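Local coordinates for YdhT protein (Bacillus subtilis, PDB 3CBW) that catalyses the endo-hydrolysis of beta-1,4-mannosidic linkages in mannan, galactomannan and glucomannan, taking part in glucomannan degradation as a secreted glycoside hydrolase of family 26, at residues D76-I87 with S112-G123. The protein carries 3 engineered substitutions. Residues are numbered along the deposited sequence; the frame is centred on the assembly and turned at random.
Sequences DYARGWLETANI and SLHLANPAFQSG
Asp76 and Ser112 pair in parallel register, CA to CA 4.8 Å, where the strand segments 76-79 and 112-114 run parallel, their axes 5° apart. Helix 96-104 links the two strands in a beta-alpha-beta crossover, one unit of the TIM barrel expected for this family. Further on, Gly80 lies against Ala116, their CA atoms 3.8 Å apart, and the chain from 81 to 87 meets loop 117-123.

The Asp76 carboxylate accepts four bonds. With CG anti to the backbone N (chi1 -168°), Asp76 OD1 takes the backbone N of His114 at 2.9 Å through its syn lone pair, and also the N of Ala78, which closes an Asx turn. Asp76 OD2 is met from opposite faces of the carboxylate plane: by His114 ND1 at 2.6 Å and by Ser112 OG at 2.7 Å. Asp76 OD2 lies close to the plane of the His114 imidazole, at its edge, although carboxylate and ring planes are 59° apart.

In the loops, Ser122 OG accepts from Thr84 N at 2.9 Å. The Gln121 chain bends at chi2, bringing NE2 to Thr84 O at 2.8 Å, in both the amide and carbonyl planes. A water joins Leu82 O and Thr84 OG1 to Gly123 N. Beside these bonds, Ile87 rests its CG1 on Ala116 CB at 3.7 Å and extends CD1 to Pro118 CA and Asn117 O; Met151 of helix 143-163 also touches it.

His114 is a probable substrate-binding residue, close to His175, which by similarity keeps the nucleophile in position. The bond from His114 N to Asp76 OD1 holds the backbone, while that from His114 ND1 to Asp76 OD2 restrains the turn of the imidazole, consistent with Asp76 being a second-shell residue that positions it.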
loop_
_atom_site.group_PDB
_atom_site.type_symbol
_atom_site.label_atom_id
_atom_site.label_comp_id
_atom_site.label_asym_id
_atom_site.label_seq_id
_atom_site.Cartn_x
_atom_site.Cartn_y
_atom_site.Cartn_z
ATOM N N ASP A 76 -2.461 -9.100 0.848
ATOM C CA ASP A 76 -1.892 -8.890 2.175
ATOM C C ASP A 76 -1.441 -10.245 2.691
ATOM O O ASP A 76 -2.215 -11.192 2.761
ATOM C CB ASP A 76 -2.923 -8.213 3.082
ATOM C CG ASP A 76 -2.329 -7.694 4.376
ATOM O OD1 ASP A 76 -1.735 -8.486 5.141
ATOM O OD2 ASP A 76 -2.502 -6.479 4.635
ATOM N N TYR A 77 -0.157 -10.348 3.008
ATOM C CA TYR A 77 0.417 -11.599 3.474
ATOM C C TYR A 77 0.021 -11.962 4.910
ATOM O O TYR A 77 0.167 -13.129 5.315
ATOM C CB TYR A 77 1.930 -11.488 3.497
ATOM C CG TYR A 77 2.736 -11.568 2.216
ATOM C CD1 TYR A 77 2.229 -12.095 1.018
ATOM C CD2 TYR A 77 4.072 -11.198 2.247
ATOM C CE1 TYR A 77 3.048 -12.210 -0.119
ATOM C CE2 TYR A 77 4.894 -11.322 1.140
ATOM C CZ TYR A 77 4.387 -11.826 -0.038
ATOM O OH TYR A 77 5.244 -11.949 -1.107
ATOM N N ALA A 78 -0.398 -10.978 5.705
ATOM C CA ALA A 78 -0.432 -11.171 7.153
ATOM C C ALA A 78 -1.843 -11.182 7.707
ATOM O O ALA A 78 -2.568 -10.188 7.621
ATOM C CB ALA A 78 0.421 -10.127 7.847
ATOM N N ARG A 79 -2.223 -12.327 8.277
ATOM C CA ARG A 79 -3.523 -12.500 8.872
ATOM C C ARG A 79 -3.354 -12.336 10.386
ATOM O O ARG A 79 -3.419 -13.302 11.150
ATOM C CB ARG A 79 -4.107 -13.870 8.501
ATOM C CG ARG A 79 -4.435 -14.063 6.984
ATOM C CD ARG A 79 -3.228 -14.425 6.081
ATOM N NE ARG A 79 -2.440 -15.493 6.690
ATOM C CZ ARG A 79 -2.679 -16.800 6.571
ATOM N NH1 ARG A 79 -3.645 -17.258 5.775
ATOM N NH2 ARG A 79 -1.915 -17.659 7.233
ATOM N N GLY A 80 -3.156 -11.093 10.812
ATOM C CA GLY A 80 -2.661 -10.809 12.165
ATOM C C GLY A 80 -3.641 -10.992 13.310
ATOM O O GLY A 80 -3.267 -10.803 14.466
ATOM N N TRP A 81 -4.888 -11.330 12.981
ATOM C CA TRP A 81 -5.906 -11.694 13.980
ATOM C C TRP A 81 -5.778 -13.147 14.444
ATOM O O TRP A 81 -6.349 -13.514 15.469
ATOM C CB TRP A 81 -7.318 -11.462 13.427
ATOM C CG TRP A 81 -7.548 -12.147 12.112
ATOM C CD1 TRP A 81 -8.039 -13.410 11.905
ATOM C CD2 TRP A 81 -7.266 -11.607 10.817
ATOM N NE1 TRP A 81 -8.081 -13.685 10.554
ATOM C CE2 TRP A 81 -7.608 -12.594 9.868
ATOM C CE3 TRP A 81 -6.753 -10.378 10.368
ATOM C CZ2 TRP A 81 -7.469 -12.385 8.491
ATOM C CZ3 TRP A 81 -6.612 -10.179 8.997
ATOM C CH2 TRP A 81 -6.970 -11.179 8.082
ATOM N N LEU A 82 -5.053 -13.975 13.697
ATOM C CA LEU A 82 -5.003 -15.411 14.003
ATOM C C LEU A 82 -4.182 -15.683 15.248
ATOM O O LEU A 82 -3.105 -15.120 15.430
ATOM C CB LEU A 82 -4.427 -16.204 12.825
ATOM C CG LEU A 82 -5.216 -16.251 11.517
ATOM C CD1 LEU A 82 -4.372 -16.919 10.450
ATOM C CD2 LEU A 82 -6.530 -16.997 11.686
ATOM N N GLU A 83 -4.703 -16.553 16.110
ATOM C CA GLU A 83 -3.915 -17.093 17.207
ATOM C C GLU A 83 -3.280 -18.375 16.709
ATOM O O GLU A 83 -3.974 -19.325 16.351
ATOM C CB GLU A 83 -4.795 -17.376 18.424
ATOM C CG GLU A 83 -5.278 -16.121 19.152
ATOM C CD GLU A 83 -4.169 -15.415 19.915
ATOM O OE1 GLU A 83 -3.330 -16.100 20.538
ATOM O OE2 GLU A 83 -4.143 -14.167 19.893
ATOM N N THR A 84 -1.954 -18.393 16.685
ATOM C CA THR A 84 -1.217 -19.460 16.018
ATOM C C THR A 84 -0.115 -19.977 16.931
ATOM O O THR A 84 0.280 -19.298 17.890
ATOM C CB THR A 84 -0.601 -18.956 14.687
ATOM O OG1 THR A 84 0.192 -17.791 14.941
ATOM C CG2 THR A 84 -1.691 -18.612 13.673
ATOM N N ALA A 85 0.384 -21.174 16.628
ATOM C CA ALA A 85 1.447 -21.804 17.420
ATOM C C ALA A 85 2.733 -20.977 17.404
ATOM O O ALA A 85 3.381 -20.782 18.437
ATOM C CB ALA A 85 1.714 -23.232 16.929
ATOM N N ASN A 86 3.086 -20.483 16.219
ATOM C CA ASN A 86 4.219 -19.590 16.039
ATOM C C ASN A 86 3.678 -18.324 15.397
ATOM O O ASN A 86 2.816 -18.399 14.520
ATOM C CB ASN A 86 5.291 -20.237 15.150
ATOM C CG ASN A 86 5.923 -21.464 15.791
ATOM O OD1 ASN A 86 6.308 -21.438 16.956
ATOM N ND2 ASN A 86 6.038 -22.543 15.021
ATOM N N ILE A 87 4.152 -17.169 15.848
ATOM C CA ILE A 87 3.631 -15.900 15.331
ATOM C C ILE A 87 3.728 -15.786 13.801
ATOM O O ILE A 87 2.819 -15.259 13.160
ATOM C CB ILE A 87 4.267 -14.682 16.042
ATOM C CG1 ILE A 87 3.483 -13.410 15.704
ATOM C CG2 ILE A 87 5.779 -14.559 15.730
ATOM C CD1 ILE A 87 3.786 -12.262 16.620
ATOM N N SER A 112 0.485 -5.293 1.252
ATOM C CA SER A 112 0.383 -4.720 2.597
ATOM C C SER A 112 0.477 -5.833 3.628
ATOM O O SER A 112 0.512 -7.006 3.274
ATOM C CB SER A 112 -0.929 -3.946 2.774
ATOM O OG SER A 112 -2.063 -4.788 2.604
ATOM N N LEU A 113 0.534 -5.447 4.901
ATOM C CA LEU A 113 0.740 -6.406 5.987
ATOM C C LEU A 113 -0.084 -6.073 7.220
ATOM O O LEU A 113 0.229 -5.123 7.944
ATOM C CB LEU A 113 2.207 -6.421 6.413
ATOM C CG LEU A 113 3.264 -6.727 5.344
ATOM C CD1 LEU A 113 4.657 -6.335 5.793
ATOM C CD2 LEU A 113 3.220 -8.195 4.958
ATOM N N HIS A 114 -1.104 -6.878 7.497
ATOM C CA HIS A 114 -1.819 -6.768 8.780
ATOM C C HIS A 114 -1.085 -7.580 9.846
ATOM O O HIS A 114 -1.572 -8.612 10.314
ATOM C CB HIS A 114 -3.274 -7.184 8.633
ATOM C CG HIS A 114 -4.122 -6.125 7.998
ATOM N ND1 HIS A 114 -3.905 -5.667 6.715
ATOM C CD2 HIS A 114 -5.169 -5.413 8.481
ATOM C CE1 HIS A 114 -4.792 -4.728 6.430
ATOM N NE2 HIS A 114 -5.574 -4.559 7.483
ATOM N N LEU A 115 0.096 -7.102 10.238
ATOM C CA LEU A 115 1.011 -7.864 11.077
ATOM C C LEU A 115 0.425 -8.216 12.423
ATOM O O LEU A 115 -0.138 -7.356 13.109
ATOM C CB LEU A 115 2.290 -7.074 11.333
ATOM C CG LEU A 115 3.228 -6.793 10.162
ATOM C CD1 LEU A 115 4.362 -5.884 10.654
ATOM C CD2 LEU A 115 3.779 -8.101 9.600
ATOM N N ALA A 116 0.603 -9.476 12.814
ATOM C CA ALA A 116 0.387 -9.874 14.201
ATOM C C ALA A 116 1.301 -9.051 15.102
ATOM O O ALA A 116 2.308 -8.487 14.649
ATOM C CB ALA A 116 0.641 -11.361 14.369
ATOM N N ASN A 117 0.939 -8.994 16.380
ATOM C CA ASN A 117 1.549 -8.107 17.352
ATOM C C ASN A 117 2.617 -8.847 18.143
ATOM O O ASN A 117 2.296 -9.699 18.979
ATOM C CB ASN A 117 0.443 -7.627 18.286
ATOM C CG ASN A 117 0.895 -6.608 19.294
ATOM O OD1 ASN A 117 2.084 -6.434 19.558
ATOM N ND2 ASN A 117 -0.085 -5.922 19.890
ATOM N N PRO A 118 3.895 -8.517 17.904
ATOM C CA PRO A 118 4.970 -9.273 18.558
ATOM C C PRO A 118 5.142 -8.967 20.050
ATOM O O PRO A 118 5.993 -9.570 20.695
ATOM C CB PRO A 118 6.208 -8.891 17.745
ATOM C CG PRO A 118 5.912 -7.528 17.227
ATOM C CD PRO A 118 4.425 -7.464 17.015
ATOM N N ALA A 119 4.334 -8.069 20.606
ATOM C CA ALA A 119 4.280 -7.935 22.068
ATOM C C ALA A 119 3.590 -9.146 22.695
ATOM O O ALA A 119 3.669 -9.349 23.914
ATOM C CB ALA A 119 3.577 -6.641 22.475
ATOM N N PHE A 120 2.918 -9.943 21.867
ATOM C CA PHE A 120 2.171 -11.125 22.287
ATOM C C PHE A 120 2.717 -12.371 21.606
ATOM O O PHE A 120 3.469 -12.286 20.634
ATOM C CB PHE A 120 0.687 -10.967 21.927
ATOM C CG PHE A 120 -0.014 -9.900 22.708
ATOM C CD1 PHE A 120 -0.693 -10.218 23.884
ATOM C CD2 PHE A 120 -0.003 -8.577 22.277
ATOM C CE1 PHE A 120 -1.353 -9.230 24.617
ATOM C CE2 PHE A 120 -0.648 -7.580 22.994
ATOM C CZ PHE A 120 -1.329 -7.906 24.175
ATOM N N GLN A 121 2.326 -13.535 22.113
ATOM C CA GLN A 121 2.760 -14.796 21.538
ATOM C C GLN A 121 2.350 -14.912 20.063
ATOM O O GLN A 121 3.104 -15.427 19.237
ATOM C CB GLN A 121 2.201 -15.958 22.367
ATOM C CG GLN A 121 2.561 -17.339 21.843
ATOM C CD GLN A 121 1.636 -17.821 20.740
ATOM O OE1 GLN A 121 0.453 -17.463 20.696
ATOM N NE2 GLN A 121 2.171 -18.638 19.837
ATOM N N SER A 122 1.134 -14.466 19.755
ATOM C CA SER A 122 0.652 -14.400 18.380
ATOM C C SER A 122 -0.576 -13.506 18.331
ATOM O O SER A 122 -1.038 -13.025 19.368
ATOM C CB SER A 122 0.340 -15.799 17.832
ATOM O OG SER A 122 -0.810 -16.342 18.455
ATOM N N GLY A 123 -1.078 -13.273 17.118
ATOM C CA GLY A 123 -2.308 -12.515 16.912
ATOM C C GLY A 123 -2.254 -11.118 17.495
ATOM O O GLY A 123 -1.214 -10.455 17.468
HETATM O O HOH W 1 -0.424 -14.894 14.653
#